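Local structure of LPS-assembly lipoprotein LptE (Acinetobacter baumannii, 5TSE) at residues L11-L16 and R131-N136; L16-P21 and Q30-L35; V50-E55 and Q79-Q84; Y56-Q61 and L72-T77; R92-A97 and A126-R131. The protein probably works with LptD in assembling lipopolysaccharide at the outer-membrane surface, where it is thought to bind LPS and to be needed for proper LptD assembly. All coordinates share one frame; numbering follows the deposited sequence.

Contact 1: residues L11-L16 and R131-N136; sequences LVYKKL and RQISAN
Ile133 presents its two branches to different partners across this contact. Its CG2 touches CD2 of Tyr13 at 3.7 Å, the two side chains meeting roughly perpendicular, while its CD1 reaches toward CD1 of Leu16 (4.3 Å). A beta-branched residue suits a helix side that must fill two directions at once. Nearby, Val12 sets CG2 against CB of Asn136 (3.7 Å) and CG1 beside the amide, and Leu11 lays CD1 on CA of Ser134. Behind these contacts stands the end of helix 110-134. Asn136, at positive phi (45°), is the C-prime residue of a Schellman motif, its N bonding to Ile133 O. Asparagine tolerates such a backbone well. A water accepts a hydrogen bond from Tyr13 OH (3.0 Å) and may bridge to Asn136 OD1, although that second distance is too short to be trusted. What joins the segments directly is apolar: Ile133, Val12 and Leu11 make carbon contacts that need matching shapes but no precise bond angles.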
# COMPACT_ATOMS: atom_id res chain seq x y z
N LEU A 11 3.93 15.61 12.16
CA LEU A 11 3.33 15.12 10.93
C LEU A 11 3.69 16.08 9.81
O LEU A 11 3.06 17.13 9.64
CB LEU A 11 1.81 15.02 11.13
CG LEU A 11 0.94 14.35 10.08
CD1 LEU A 11 1.37 12.91 9.88
CD2 LEU A 11 -0.51 14.43 10.54
N VAL A 12 4.74 15.71 9.07
CA VAL A 12 5.26 16.52 7.95
C VAL A 12 4.27 16.80 6.79
O VAL A 12 4.39 17.84 6.12
CB VAL A 12 6.58 15.92 7.37
CG1 VAL A 12 7.74 16.10 8.34
CG2 VAL A 12 6.40 14.46 7.01
N TYR A 13 3.30 15.90 6.58
CA TYR A 13 2.28 16.06 5.52
C TYR A 13 0.89 16.07 6.15
O TYR A 13 0.22 15.02 6.24
CB TYR A 13 2.38 14.92 4.50
CG TYR A 13 3.78 14.64 4.02
CD1 TYR A 13 4.44 15.50 3.14
CD2 TYR A 13 4.45 13.49 4.44
CE1 TYR A 13 5.73 15.23 2.70
CE2 TYR A 13 5.73 13.20 4.01
CZ TYR A 13 6.37 14.07 3.14
OH TYR A 13 7.65 13.77 2.72
N LYS A 14 0.44 17.25 6.56
CA LYS A 14 -0.85 17.40 7.24
C LYS A 14 -2.04 17.11 6.36
O LYS A 14 -2.95 16.40 6.76
CB LYS A 14 -1.04 18.82 7.81
CG LYS A 14 -0.06 19.28 8.89
CD LYS A 14 1.29 19.71 8.35
CE LYS A 14 2.11 20.43 9.41
NZ LYS A 14 3.38 20.95 8.85
N LYS A 15 -2.05 17.69 5.16
CA LYS A 15 -3.18 17.54 4.24
C LYS A 15 -2.81 16.75 3.00
O LYS A 15 -1.80 17.03 2.35
CB LYS A 15 -3.71 18.91 3.84
CG LYS A 15 -4.23 19.75 4.98
CD LYS A 15 -4.75 21.07 4.45
CE LYS A 15 -5.25 21.98 5.56
NZ LYS A 15 -5.78 23.26 5.02
N LEU A 16 -3.64 15.77 2.66
CA LEU A 16 -3.43 14.91 1.50
C LEU A 16 -4.65 14.61 0.67
O LEU A 16 -5.80 14.71 1.11
CB LEU A 16 -2.82 13.57 1.91
CG LEU A 16 -1.34 13.50 2.26
CD1 LEU A 16 -0.94 12.06 2.52
CD2 LEU A 16 -0.51 14.06 1.12
N ARG A 131 2.54 4.40 7.66
CA ARG A 131 3.65 4.48 8.61
C ARG A 131 4.73 5.40 8.05
O ARG A 131 5.10 6.39 8.69
CB ARG A 131 4.28 3.08 8.84
CG ARG A 131 5.27 2.97 10.01
CD ARG A 131 4.59 2.88 11.38
NE ARG A 131 3.83 1.62 11.57
CZ ARG A 131 2.52 1.44 11.35
NH1 ARG A 131 1.72 2.43 10.94
NH2 ARG A 131 1.98 0.23 11.56
N GLN A 132 5.21 5.10 6.84
CA GLN A 132 6.28 5.90 6.24
C GLN A 132 5.96 7.37 6.00
O GLN A 132 6.87 8.19 5.95
CB GLN A 132 6.84 5.26 4.97
CG GLN A 132 7.59 3.96 5.26
CD GLN A 132 8.58 3.59 4.18
OE1 GLN A 132 8.93 4.40 3.33
NE2 GLN A 132 9.09 2.37 4.25
N ILE A 133 4.68 7.69 5.86
CA ILE A 133 4.26 9.09 5.69
C ILE A 133 4.29 9.77 7.06
O ILE A 133 4.98 10.76 7.25
CB ILE A 133 2.85 9.18 5.06
CG1 ILE A 133 2.93 8.76 3.59
CG2 ILE A 133 2.28 10.58 5.15
CD1 ILE A 133 1.59 8.63 2.92
N SER A 134 3.56 9.19 8.01
CA SER A 134 3.47 9.71 9.39
C SER A 134 4.82 9.78 10.11
O SER A 134 5.03 10.66 10.94
CB SER A 134 2.51 8.83 10.20
OG SER A 134 2.96 7.49 10.23
N ALA A 135 5.72 8.86 9.77
CA ALA A 135 7.06 8.79 10.36
C ALA A 135 8.13 9.50 9.50
O ALA A 135 9.32 9.37 9.80
CB ALA A 135 7.46 7.33 10.59
N ASN A 136 7.72 10.22 8.45
CA ASN A 136 8.65 10.96 7.58
C ASN A 136 9.88 10.14 7.22
O ASN A 136 11.02 10.57 7.43
CB ASN A 136 9.07 12.27 8.27
CG ASN A 136 10.04 13.10 7.44
OD1 ASN A 136 9.97 13.11 6.21
ND2 ASN A 136 10.94 13.81 8.10
O HOH W 1 9.18 11.75 4.35

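Contact 2: residues L16-P21 and Q30-L35; sequences LSLELP and QLKVYL
Leu18 reaches from strand 15-19 into the side of helix 25-37, and its fork divides between two helical turns. From CB, chi1 of -51° sets CG beside the backbone N, and CG is the point from which the two methyls diverge to Lys32 and Leu35. CD1 rests against the aliphatic part of Lys32, 4.0 Å from its CG and nearly as close to CE, with CB of Leu31 a little farther off. CD2 meets CD1 of Leu35 at 3.7 Å, the two leucines lying alongside in opposite senses. Lysine suits the margin here: its extended methylenes cover Leu18 while NZ forms a salt bridge with Glu28. Leu16, Leu18 and, just past the strand, Leu20 point to the helix, where Leu31 and Leu35, four residues apart, receive them; Leu20 CD2 lies 4.2 Å from Leu31 CD1. Strand and helix run nearly antiparallel (163°), their axes 10.7 Å apart, as expected for the first strand and helix of a beta-alpha-beta unit, completed here by strand 41-42.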
# COMPACT_ATOMS: atom_id res chain seq x y z
N LEU A 16 -3.64 15.77 2.66
CA LEU A 16 -3.43 14.91 1.50
C LEU A 16 -4.65 14.61 0.67
O LEU A 16 -5.80 14.71 1.11
CB LEU A 16 -2.82 13.57 1.91
CG LEU A 16 -1.34 13.50 2.26
CD1 LEU A 16 -0.94 12.06 2.52
CD2 LEU A 16 -0.51 14.06 1.12
N SER A 17 -4.34 14.22 -0.57
CA SER A 17 -5.30 13.79 -1.55
C SER A 17 -4.66 12.50 -2.09
O SER A 17 -3.43 12.36 -2.03
CB SER A 17 -5.42 14.82 -2.64
OG SER A 17 -6.52 14.52 -3.47
N LEU A 18 -5.47 11.57 -2.58
CA LEU A 18 -4.95 10.30 -3.08
C LEU A 18 -5.15 10.14 -4.57
O LEU A 18 -6.26 10.32 -5.08
CB LEU A 18 -5.67 9.12 -2.40
CG LEU A 18 -5.78 9.09 -0.88
CD1 LEU A 18 -6.60 7.89 -0.46
CD2 LEU A 18 -4.41 9.07 -0.23
N GLU A 19 -4.07 9.82 -5.27
CA GLU A 19 -4.13 9.54 -6.67
C GLU A 19 -3.69 8.08 -6.75
O GLU A 19 -2.54 7.75 -6.46
CB GLU A 19 -3.19 10.41 -7.49
CG GLU A 19 -3.37 10.13 -8.98
CD GLU A 19 -2.36 10.81 -9.85
OE1 GLU A 19 -1.64 11.68 -9.35
OE2 GLU A 19 -2.31 10.47 -11.05
N LEU A 20 -4.62 7.23 -7.16
CA LEU A 20 -4.39 5.81 -7.24
C LEU A 20 -4.81 5.30 -8.59
O LEU A 20 -5.70 5.88 -9.20
CB LEU A 20 -5.28 5.11 -6.22
CG LEU A 20 -5.13 5.55 -4.76
CD1 LEU A 20 -6.18 4.91 -3.87
CD2 LEU A 20 -3.74 5.22 -4.27
N PRO A 21 -4.18 4.22 -9.07
CA PRO A 21 -4.64 3.65 -10.34
C PRO A 21 -6.04 3.09 -10.16
O PRO A 21 -6.53 2.97 -9.03
CB PRO A 21 -3.64 2.50 -10.63
CG PRO A 21 -2.55 2.62 -9.62
CD PRO A 21 -3.01 3.50 -8.51
N GLN A 30 -8.80 1.38 2.88
CA GLN A 30 -7.89 1.15 3.99
C GLN A 30 -6.91 2.31 4.20
O GLN A 30 -6.60 2.65 5.35
CB GLN A 30 -7.16 -0.19 3.83
CG GLN A 30 -8.11 -1.37 3.72
CD GLN A 30 -8.97 -1.55 4.97
OE1 GLN A 30 -8.54 -2.11 5.97
NE2 GLN A 30 -10.22 -1.11 4.88
N LEU A 31 -6.43 2.93 3.13
CA LEU A 31 -5.51 4.07 3.30
C LEU A 31 -6.18 5.20 4.02
O LEU A 31 -5.56 5.85 4.86
CB LEU A 31 -5.01 4.62 1.97
CG LEU A 31 -3.96 3.81 1.25
CD1 LEU A 31 -3.71 4.40 -0.14
CD2 LEU A 31 -2.70 3.74 2.08
N LYS A 32 -7.45 5.43 3.70
CA LYS A 32 -8.21 6.51 4.32
C LYS A 32 -8.39 6.32 5.82
O LYS A 32 -8.11 7.25 6.58
CB LYS A 32 -9.57 6.70 3.62
CG LYS A 32 -9.45 7.33 2.24
CD LYS A 32 -10.80 7.48 1.56
CE LYS A 32 -10.66 8.19 0.22
NZ LYS A 32 -11.95 8.28 -0.51
N VAL A 33 -8.82 5.14 6.25
CA VAL A 33 -9.02 4.90 7.70
C VAL A 33 -7.72 5.12 8.47
O VAL A 33 -7.71 5.84 9.47
CB VAL A 33 -9.64 3.50 8.03
CG1 VAL A 33 -10.98 3.33 7.32
CG2 VAL A 33 -8.72 2.35 7.66
N TYR A 34 -6.63 4.55 7.98
CA TYR A 34 -5.32 4.66 8.64
C TYR A 34 -4.70 6.06 8.55
O TYR A 34 -4.13 6.54 9.54
CB TYR A 34 -4.35 3.56 8.15
CG TYR A 34 -4.86 2.16 8.40
CD1 TYR A 34 -5.25 1.77 9.68
CD2 TYR A 34 -4.91 1.21 7.39
CE1 TYR A 34 -5.72 0.49 9.93
CE2 TYR A 34 -5.38 -0.07 7.63
CZ TYR A 34 -5.78 -0.43 8.92
OH TYR A 34 -6.24 -1.70 9.20
N LEU A 35 -4.79 6.71 7.40
CA LEU A 35 -4.26 8.08 7.27
C LEU A 35 -4.96 9.02 8.25
O LEU A 35 -4.28 9.74 8.99
CB LEU A 35 -4.40 8.62 5.84
CG LEU A 35 -3.41 8.09 4.80
CD1 LEU A 35 -3.84 8.46 3.40
CD2 LEU A 35 -1.99 8.59 5.08

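Contact 3: residues V50-E55 and Q79-Q84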
# COMPACT_ATOMS: atom_id res chain seq x y z
N VAL A 50 -0.22 15.48 -2.45
CA VAL A 50 -0.83 14.40 -3.16
C VAL A 50 -0.00 13.14 -3.01
O VAL A 50 1.18 13.13 -3.34
CB VAL A 50 -0.97 14.72 -4.67
CG1 VAL A 50 -1.54 13.53 -5.43
CG2 VAL A 50 -1.83 15.97 -4.88
N LEU A 51 -0.65 12.10 -2.52
CA LEU A 51 -0.04 10.80 -2.36
C LEU A 51 -0.32 10.04 -3.64
O LEU A 51 -1.41 9.50 -3.81
CB LEU A 51 -0.67 10.09 -1.16
CG LEU A 51 -0.31 8.63 -0.92
CD1 LEU A 51 1.18 8.38 -1.06
CD2 LEU A 51 -0.82 8.20 0.45
N ARG A 52 0.66 10.03 -4.55
CA ARG A 52 0.53 9.35 -5.82
C ARG A 52 1.09 7.94 -5.75
O ARG A 52 2.26 7.75 -5.41
CB ARG A 52 1.23 10.12 -6.96
CG ARG A 52 0.99 9.50 -8.34
CD ARG A 52 1.18 10.48 -9.50
NE ARG A 52 2.53 10.62 -10.06
CZ ARG A 52 2.93 10.17 -11.26
NH1 ARG A 52 4.19 10.38 -11.65
NH2 ARG A 52 2.10 9.54 -12.09
N VAL A 53 0.23 6.97 -6.04
CA VAL A 53 0.61 5.58 -6.12
C VAL A 53 0.86 5.40 -7.59
O VAL A 53 -0.08 5.42 -8.36
CB VAL A 53 -0.49 4.60 -5.65
CG1 VAL A 53 -0.18 3.17 -6.08
CG2 VAL A 53 -0.63 4.68 -4.14
N LEU A 54 2.12 5.27 -7.98
CA LEU A 54 2.47 5.11 -9.40
C LEU A 54 2.27 3.69 -9.89
O LEU A 54 1.90 3.48 -11.05
CB LEU A 54 3.92 5.53 -9.68
CG LEU A 54 4.28 7.00 -9.47
CD1 LEU A 54 4.29 7.34 -7.98
CD2 LEU A 54 5.63 7.31 -10.11
N GLU A 55 2.53 2.73 -9.01
CA GLU A 55 2.38 1.32 -9.35
C GLU A 55 1.72 0.56 -8.22
O GLU A 55 2.06 0.71 -7.07
CB GLU A 55 3.75 0.70 -9.64
CG GLU A 55 4.42 1.19 -10.91
CD GLU A 55 3.70 0.75 -12.18
OE1 GLU A 55 3.93 1.38 -13.23
OE2 GLU A 55 2.90 -0.21 -12.12
N GLN A 79 5.03 8.17 -4.23
CA GLN A 79 5.82 9.34 -3.89
C GLN A 79 4.87 10.48 -3.60
O GLN A 79 3.80 10.54 -4.19
CB GLN A 79 6.75 9.70 -5.04
CG GLN A 79 6.06 10.22 -6.30
CD GLN A 79 7.00 10.37 -7.49
OE1 GLN A 79 8.17 10.01 -7.44
NE2 GLN A 79 6.46 10.91 -8.58
N ILE A 80 5.25 11.36 -2.69
CA ILE A 80 4.43 12.52 -2.40
C ILE A 80 4.73 13.61 -3.44
O ILE A 80 5.89 13.82 -3.82
CB ILE A 80 4.70 13.12 -1.02
CG1 ILE A 80 4.55 12.08 0.09
CG2 ILE A 80 3.76 14.29 -0.76
CD1 ILE A 80 3.15 11.54 0.26
N GLU A 81 3.68 14.27 -3.90
CA GLU A 81 3.79 15.37 -4.84
C GLU A 81 2.91 16.47 -4.32
O GLU A 81 2.00 16.22 -3.53
CB GLU A 81 3.27 14.99 -6.22
CG GLU A 81 4.03 13.89 -6.95
CD GLU A 81 3.46 13.60 -8.32
OE1 GLU A 81 2.43 14.20 -8.70
OE2 GLU A 81 4.04 12.76 -9.03
N ASP A 82 3.19 17.70 -4.74
CA ASP A 82 2.34 18.84 -4.37
C ASP A 82 1.28 18.94 -5.47
O ASP A 82 1.33 18.22 -6.46
CB ASP A 82 3.14 20.14 -4.22
CG ASP A 82 3.82 20.58 -5.50
OD1 ASP A 82 3.41 20.14 -6.59
OD2 ASP A 82 4.77 21.39 -5.42
N ARG A 83 0.35 19.87 -5.32
CA ARG A 83 -0.72 20.03 -6.31
C ARG A 83 -0.31 20.69 -7.64
O ARG A 83 -1.14 20.84 -8.53
CB ARG A 83 -1.92 20.74 -5.67
CG ARG A 83 -2.53 19.88 -4.57
CD ARG A 83 -3.65 20.60 -3.85
NE ARG A 83 -4.69 21.01 -4.79
CZ ARG A 83 -5.68 20.24 -5.22
NH1 ARG A 83 -5.81 18.98 -4.82
NH2 ARG A 83 -6.55 20.74 -6.09
N GLN A 84 0.96 21.06 -7.77
CA GLN A 84 1.49 21.64 -9.01
C GLN A 84 2.25 20.60 -9.85
O GLN A 84 2.74 20.93 -10.93
CB GLN A 84 2.36 22.87 -8.73
CG GLN A 84 1.57 24.10 -8.26
CD GLN A 84 0.99 23.98 -6.86
OE1 GLN A 84 1.57 23.36 -5.97
NE2 GLN A 84 -0.17 24.62 -6.66
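Glu81 OE2 is gripped by two donors, Arg52 NE from the neighbouring strand and Gln79 NE2 from its own. The salt bridge to Arg52 NE is 2.8 Å long and meets the oxygen from above the carboxylate plane, whereas the amide of Gln79 uses the anti lone pair at 3.1 Å. Two donors from different residues should limit rotation of the carboxylate and probably favour its charged form. This cluster lies on one face of the antiparallel beta hairpin made by strands 49-64 and 68-81. Val50 with Glu81 and Arg52 with Gln79 are hydrogen-bonded pairs; Leu51 with Ile80, between them, is a non-hydrogen-bonded pair whose side chains go to the opposite, buried face.

Arg52, Gln79 and Glu81 suit the first face, which Val50 shares, because they are long enough for their polar ends to meet. The Arg52 chain bends at chi3 (88°), which places NE beside the carboxylate, and Leu54 CG sits over the centre of one guanidinium face. Leu54 also sends CD1 crosswise to CG of Gln79 at 3.8 Å. Just beyond, Leu54 and Glu55 both face Thr77 in a classic beta bulge. At the other end, Asp82 OD1 accepts from Gln84 N in an Asx turn. On the leucine face, Leu51 CD1 meets Ile80 CD1 at 4.0 Å.

Contact 4: residues Y56-Q61 and L72-T77; sequences YTPRRQ and LRLTVT. With FMT (formic acid), chain D.
The Tyr56 ring carries Leu74 CD1 over the centre of one face, a CH-pi contact 3.9 Å from the centroid, while CD2 of the same leucine touches CE2 and OH. Val76 CG2 comes obliquely to CD2 of the ring. Leu74 and Val76 also pack on helix 110-134, so branched apolar residues suit this side of the sheet. On the opposite face of the sheet, with Thr57 and Thr75, the guanidinium of Arg59 bears Gln61 CG over its centre and has Arg73 CD at its edge, in plane. Arg59 and Arg73 run next to each other in the same sense, with like charges close: Arg59 NH2 is 3.7 Å from Arg73 NE. Arg73 NH1 bonds to Thr95 OG1. Threonine hydroxyls line the same face; Thr57 OG1 donates to FMT O2 and Thr77 OG1 to FMT O1, each 2.6 Å long, holding a formic acid molecule, probably from the crystallisation liquor. Paired backbone bonds link Thr57 with Thr75 and Arg59 with Arg73, the alternating register of a two-faced antiparallel beta hairpin.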
# COMPACT_ATOMS: atom_id res chain seq x y z
N TYR A 56 0.74 -0.24 -8.60
CA TYR A 56 -0.00 -1.10 -7.70
C TYR A 56 0.08 -2.42 -8.44
O TYR A 56 -0.51 -2.56 -9.51
CB TYR A 56 -1.44 -0.61 -7.58
CG TYR A 56 -2.36 -1.48 -6.76
CD1 TYR A 56 -3.08 -2.50 -7.35
CD2 TYR A 56 -2.55 -1.25 -5.41
CE1 TYR A 56 -3.96 -3.28 -6.62
CE2 TYR A 56 -3.41 -2.03 -4.66
CZ TYR A 56 -4.11 -3.04 -5.27
OH TYR A 56 -4.96 -3.80 -4.53
N THR A 57 0.83 -3.37 -7.89
CA THR A 57 1.02 -4.64 -8.57
C THR A 57 0.75 -5.85 -7.66
O THR A 57 1.55 -6.13 -6.76
CB THR A 57 2.47 -4.72 -9.11
OG1 THR A 57 2.77 -3.52 -9.85
CG2 THR A 57 2.66 -5.94 -10.02
N PRO A 58 -0.40 -6.53 -7.86
CA PRO A 58 -0.68 -7.73 -7.08
C PRO A 58 0.02 -8.88 -7.77
O PRO A 58 0.33 -8.77 -8.95
CB PRO A 58 -2.19 -7.89 -7.18
CG PRO A 58 -2.56 -7.22 -8.45
CD PRO A 58 -1.52 -6.18 -8.74
N ARG A 59 0.26 -9.97 -7.06
CA ARG A 59 0.95 -11.09 -7.67
C ARG A 59 0.61 -12.37 -6.92
O ARG A 59 0.40 -12.36 -5.70
CB ARG A 59 2.45 -10.74 -7.65
CG ARG A 59 3.44 -11.62 -8.38
CD ARG A 59 4.69 -10.78 -8.60
NE ARG A 59 5.88 -11.52 -9.01
CZ ARG A 59 6.89 -11.88 -8.21
NH1 ARG A 59 7.92 -12.55 -8.72
NH2 ARG A 59 6.91 -11.57 -6.91
N ARG A 60 0.46 -13.45 -7.66
CA ARG A 60 0.15 -14.74 -7.09
C ARG A 60 1.21 -15.73 -7.56
O ARG A 60 1.08 -16.32 -8.63
CB ARG A 60 -1.25 -15.19 -7.52
CG ARG A 60 -1.68 -16.54 -6.97
CD ARG A 60 -3.07 -16.90 -7.47
NE ARG A 60 -3.56 -18.12 -6.83
CZ ARG A 60 -3.35 -19.36 -7.26
NH1 ARG A 60 -2.63 -19.61 -8.35
NH2 ARG A 60 -3.87 -20.38 -6.57
N GLN A 61 2.28 -15.88 -6.77
CA GLN A 61 3.37 -16.80 -7.10
C GLN A 61 3.14 -18.21 -6.62
O GLN A 61 2.70 -18.42 -5.50
CB GLN A 61 4.67 -16.42 -6.38
CG GLN A 61 5.48 -15.29 -6.92
CD GLN A 61 6.80 -15.18 -6.16
OE1 GLN A 61 6.82 -15.17 -4.93
NE2 GLN A 61 7.90 -15.11 -6.89
N LEU A 72 0.81 -14.81 -2.01
CA LEU A 72 0.00 -13.67 -2.43
C LEU A 72 0.74 -12.40 -2.07
O LEU A 72 0.92 -12.09 -0.89
CB LEU A 72 -1.36 -13.75 -1.76
CG LEU A 72 -2.09 -15.09 -2.00
CD1 LEU A 72 -3.29 -15.24 -1.08
CD2 LEU A 72 -2.52 -15.26 -3.45
N ARG A 73 1.20 -11.66 -3.07
CA ARG A 73 1.94 -10.44 -2.82
C ARG A 73 1.25 -9.23 -3.39
O ARG A 73 0.54 -9.32 -4.38
CB ARG A 73 3.32 -10.54 -3.47
CG ARG A 73 4.20 -9.30 -3.30
CD ARG A 73 5.62 -9.46 -3.88
NE ARG A 73 6.24 -10.67 -3.37
CZ ARG A 73 6.72 -10.83 -2.13
NH1 ARG A 73 6.63 -9.87 -1.22
NH2 ARG A 73 7.27 -12.00 -1.80
N LEU A 74 1.51 -8.09 -2.75
CA LEU A 74 1.06 -6.80 -3.25
C LEU A 74 2.25 -5.86 -3.12
O LEU A 74 2.87 -5.76 -2.07
CB LEU A 74 -0.16 -6.26 -2.49
CG LEU A 74 -0.75 -4.94 -3.01
CD1 LEU A 74 -0.89 -4.92 -4.53
CD2 LEU A 74 -2.09 -4.67 -2.35
N THR A 75 2.59 -5.20 -4.21
CA THR A 75 3.72 -4.30 -4.25
C THR A 75 3.25 -2.92 -4.68
O THR A 75 2.47 -2.80 -5.62
CB THR A 75 4.76 -4.84 -5.24
OG1 THR A 75 5.14 -6.16 -4.81
CG2 THR A 75 5.97 -3.93 -5.33
N VAL A 76 3.70 -1.88 -3.99
CA VAL A 76 3.29 -0.50 -4.34
C VAL A 76 4.46 0.49 -4.32
O VAL A 76 5.26 0.51 -3.39
CB VAL A 76 2.17 0.04 -3.40
CG1 VAL A 76 1.94 1.53 -3.60
CG2 VAL A 76 0.88 -0.71 -3.62
N THR A 77 4.54 1.30 -5.38
CA THR A 77 5.54 2.36 -5.49
C THR A 77 4.75 3.66 -5.39
O THR A 77 3.74 3.84 -6.06
CB THR A 77 6.34 2.28 -6.80
OG1 THR A 77 7.06 1.03 -6.85
CG2 THR A 77 7.35 3.43 -6.91
C FMT D . 5.66 -2.00 -8.73
O1 FMT D . 6.19 -1.05 -8.19
O2 FMT D . 4.46 -2.39 -8.31
O HOH W 2 3.89 -7.75 -6.50

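Contact 5: residues R92-A97 and A126-R131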
# COMPACT_ATOMS: atom_id res chain seq x y z
N ARG A 92 9.05 5.38 -3.44
CA ARG A 92 9.29 4.38 -2.41
C ARG A 92 8.47 3.15 -2.78
O ARG A 92 7.27 3.27 -2.99
CB ARG A 92 8.86 4.95 -1.06
CG ARG A 92 8.79 3.94 0.07
CD ARG A 92 10.11 3.25 0.37
NE ARG A 92 11.13 4.18 0.86
CZ ARG A 92 12.35 3.82 1.24
NH1 ARG A 92 12.73 2.55 1.18
NH2 ARG A 92 13.20 4.74 1.67
N THR A 93 9.12 1.99 -2.85
CA THR A 93 8.48 0.72 -3.21
C THR A 93 8.34 -0.19 -1.98
O THR A 93 9.33 -0.57 -1.38
CB THR A 93 9.31 -0.01 -4.29
OG1 THR A 93 9.35 0.81 -5.47
CG2 THR A 93 8.72 -1.37 -4.65
N LEU A 94 7.10 -0.55 -1.63
CA LEU A 94 6.84 -1.43 -0.47
C LEU A 94 6.10 -2.68 -0.91
O LEU A 94 5.51 -2.71 -1.97
CB LEU A 94 6.00 -0.72 0.58
CG LEU A 94 6.50 0.65 1.04
CD1 LEU A 94 5.63 1.14 2.19
CD2 LEU A 94 7.96 0.58 1.45
N THR A 95 6.12 -3.70 -0.07
CA THR A 95 5.48 -4.94 -0.42
C THR A 95 5.00 -5.68 0.81
O THR A 95 5.59 -5.58 1.89
CB THR A 95 6.46 -5.84 -1.21
OG1 THR A 95 5.75 -6.96 -1.76
CG2 THR A 95 7.61 -6.35 -0.34
N ALA A 96 3.91 -6.41 0.66
CA ALA A 96 3.36 -7.22 1.75
C ALA A 96 3.06 -8.56 1.15
O ALA A 96 2.76 -8.65 -0.04
CB ALA A 96 2.11 -6.59 2.32
N ALA A 97 3.11 -9.61 1.96
CA ALA A 97 2.88 -10.94 1.45
C ALA A 97 2.51 -11.95 2.51
O ALA A 97 2.96 -11.86 3.64
CB ALA A 97 4.13 -11.41 0.73
N ALA A 126 -1.43 -1.07 3.53
CA ALA A 126 -2.01 0.25 3.83
C ALA A 126 -1.33 0.87 5.07
O ALA A 126 -1.02 2.07 5.10
CB ALA A 126 -3.52 0.15 4.05
N GLN A 127 -1.08 0.02 6.07
CA GLN A 127 -0.43 0.45 7.32
C GLN A 127 1.03 0.84 7.08
O GLN A 127 1.48 1.83 7.63
CB GLN A 127 -0.57 -0.64 8.41
CG GLN A 127 -2.02 -0.96 8.75
CD GLN A 127 -2.19 -1.91 9.93
OE1 GLN A 127 -1.52 -1.79 10.95
NE2 GLN A 127 -3.13 -2.85 9.80
N GLN A 128 1.77 0.10 6.24
CA GLN A 128 3.18 0.46 5.94
C GLN A 128 3.27 1.80 5.21
O GLN A 128 4.16 2.59 5.47
CB GLN A 128 3.91 -0.57 5.08
CG GLN A 128 4.14 -1.94 5.69
CD GLN A 128 4.88 -2.84 4.70
OE1 GLN A 128 6.01 -2.55 4.27
NE2 GLN A 128 4.25 -3.94 4.34
N ILE A 129 2.38 2.00 4.24
CA ILE A 129 2.36 3.26 3.48
C ILE A 129 2.11 4.40 4.45
O ILE A 129 2.81 5.40 4.43
CB ILE A 129 1.26 3.27 2.42
CG1 ILE A 129 1.57 2.22 1.35
CG2 ILE A 129 1.17 4.65 1.77
CD1 ILE A 129 0.41 1.92 0.42
N THR A 130 1.10 4.23 5.28
CA THR A 130 0.73 5.22 6.26
C THR A 130 1.85 5.47 7.28
O THR A 130 2.10 6.61 7.68
CB THR A 130 -0.58 4.80 6.94
OG1 THR A 130 -1.63 4.80 5.96
CG2 THR A 130 -0.95 5.75 8.03
N ARG A 131 2.54 4.40 7.66
CA ARG A 131 3.65 4.48 8.61
C ARG A 131 4.73 5.40 8.05
O ARG A 131 5.10 6.39 8.69
CB ARG A 131 4.28 3.08 8.84
CG ARG A 131 5.27 2.97 10.01
CD ARG A 131 4.59 2.88 11.38
NE ARG A 131 3.83 1.62 11.57
CZ ARG A 131 2.52 1.44 11.35
NH1 ARG A 131 1.72 2.43 10.94
NH2 ARG A 131 1.98 0.23 11.56
O HOH W 3 7.88 -3.63 2.06
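Leu94 makes the close apolar part of this contact, pressing CD1 against CB of Gln128 at 3.8 Å. The same methyl lies 3.9 Å from Ile129 N and somewhat farther from Ile129 CG1, so one leucine branch settles on the helix backbone between two residues. The leucine and glutamine side chains pass each other head to tail. Leucine suits this place, being long enough to bridge from sheet to helix; Leu125 and Gln132 of the same helix also touch it. Ala96, two residues on, has the same orientation but only a methyl, whose CB lies 4.0 Å from Gln128 NE2.

Away from Leu94 the contact is looser and admits a water, which accepts from Thr95 N (2.8 Å) and donates to Gln128 OE1. The glutamine chain extends beyond CG and carries its amide to the strand backbone, where NE2 donates to Thr95 O at 3.2 Å. The bond is fairly straight at hydrogen (166°), but the donor stands well above the carbonyl plane. NE2 also bonds to Asp124 OD1, one helical turn earlier. Glutamine can serve here as donor and acceptor together, addressing Thr95 O directly and Thr95 N through the water, on strand 92-101, an outermost strand of the sheet. Strand and helix run roughly antiparallel, at 150°, in a two-layer alpha/beta packing of helix 110-134 on the sheet.

From the N terminus, the chain first enters contact 1, whose partner segment lies 115 residues on, so this contact encloses all the others. Contact 2 follows at once, sharing Leu16, and closes a short loop within the beta-alpha-beta unit. Contact 3 then opens on strand 49-64 and is closed by strand 68-81; contact 4 falls within that loop, farther along the same hairpin. Contact 5 comes in series after them, tying strand 92-101 to helix 110-134, and shares Arg131 with contact 1. No loops cross. Leu51 touches both Ile133 and Ile129, and Tyr34 packs on Ala126, so the two helices and the sheet join in one core.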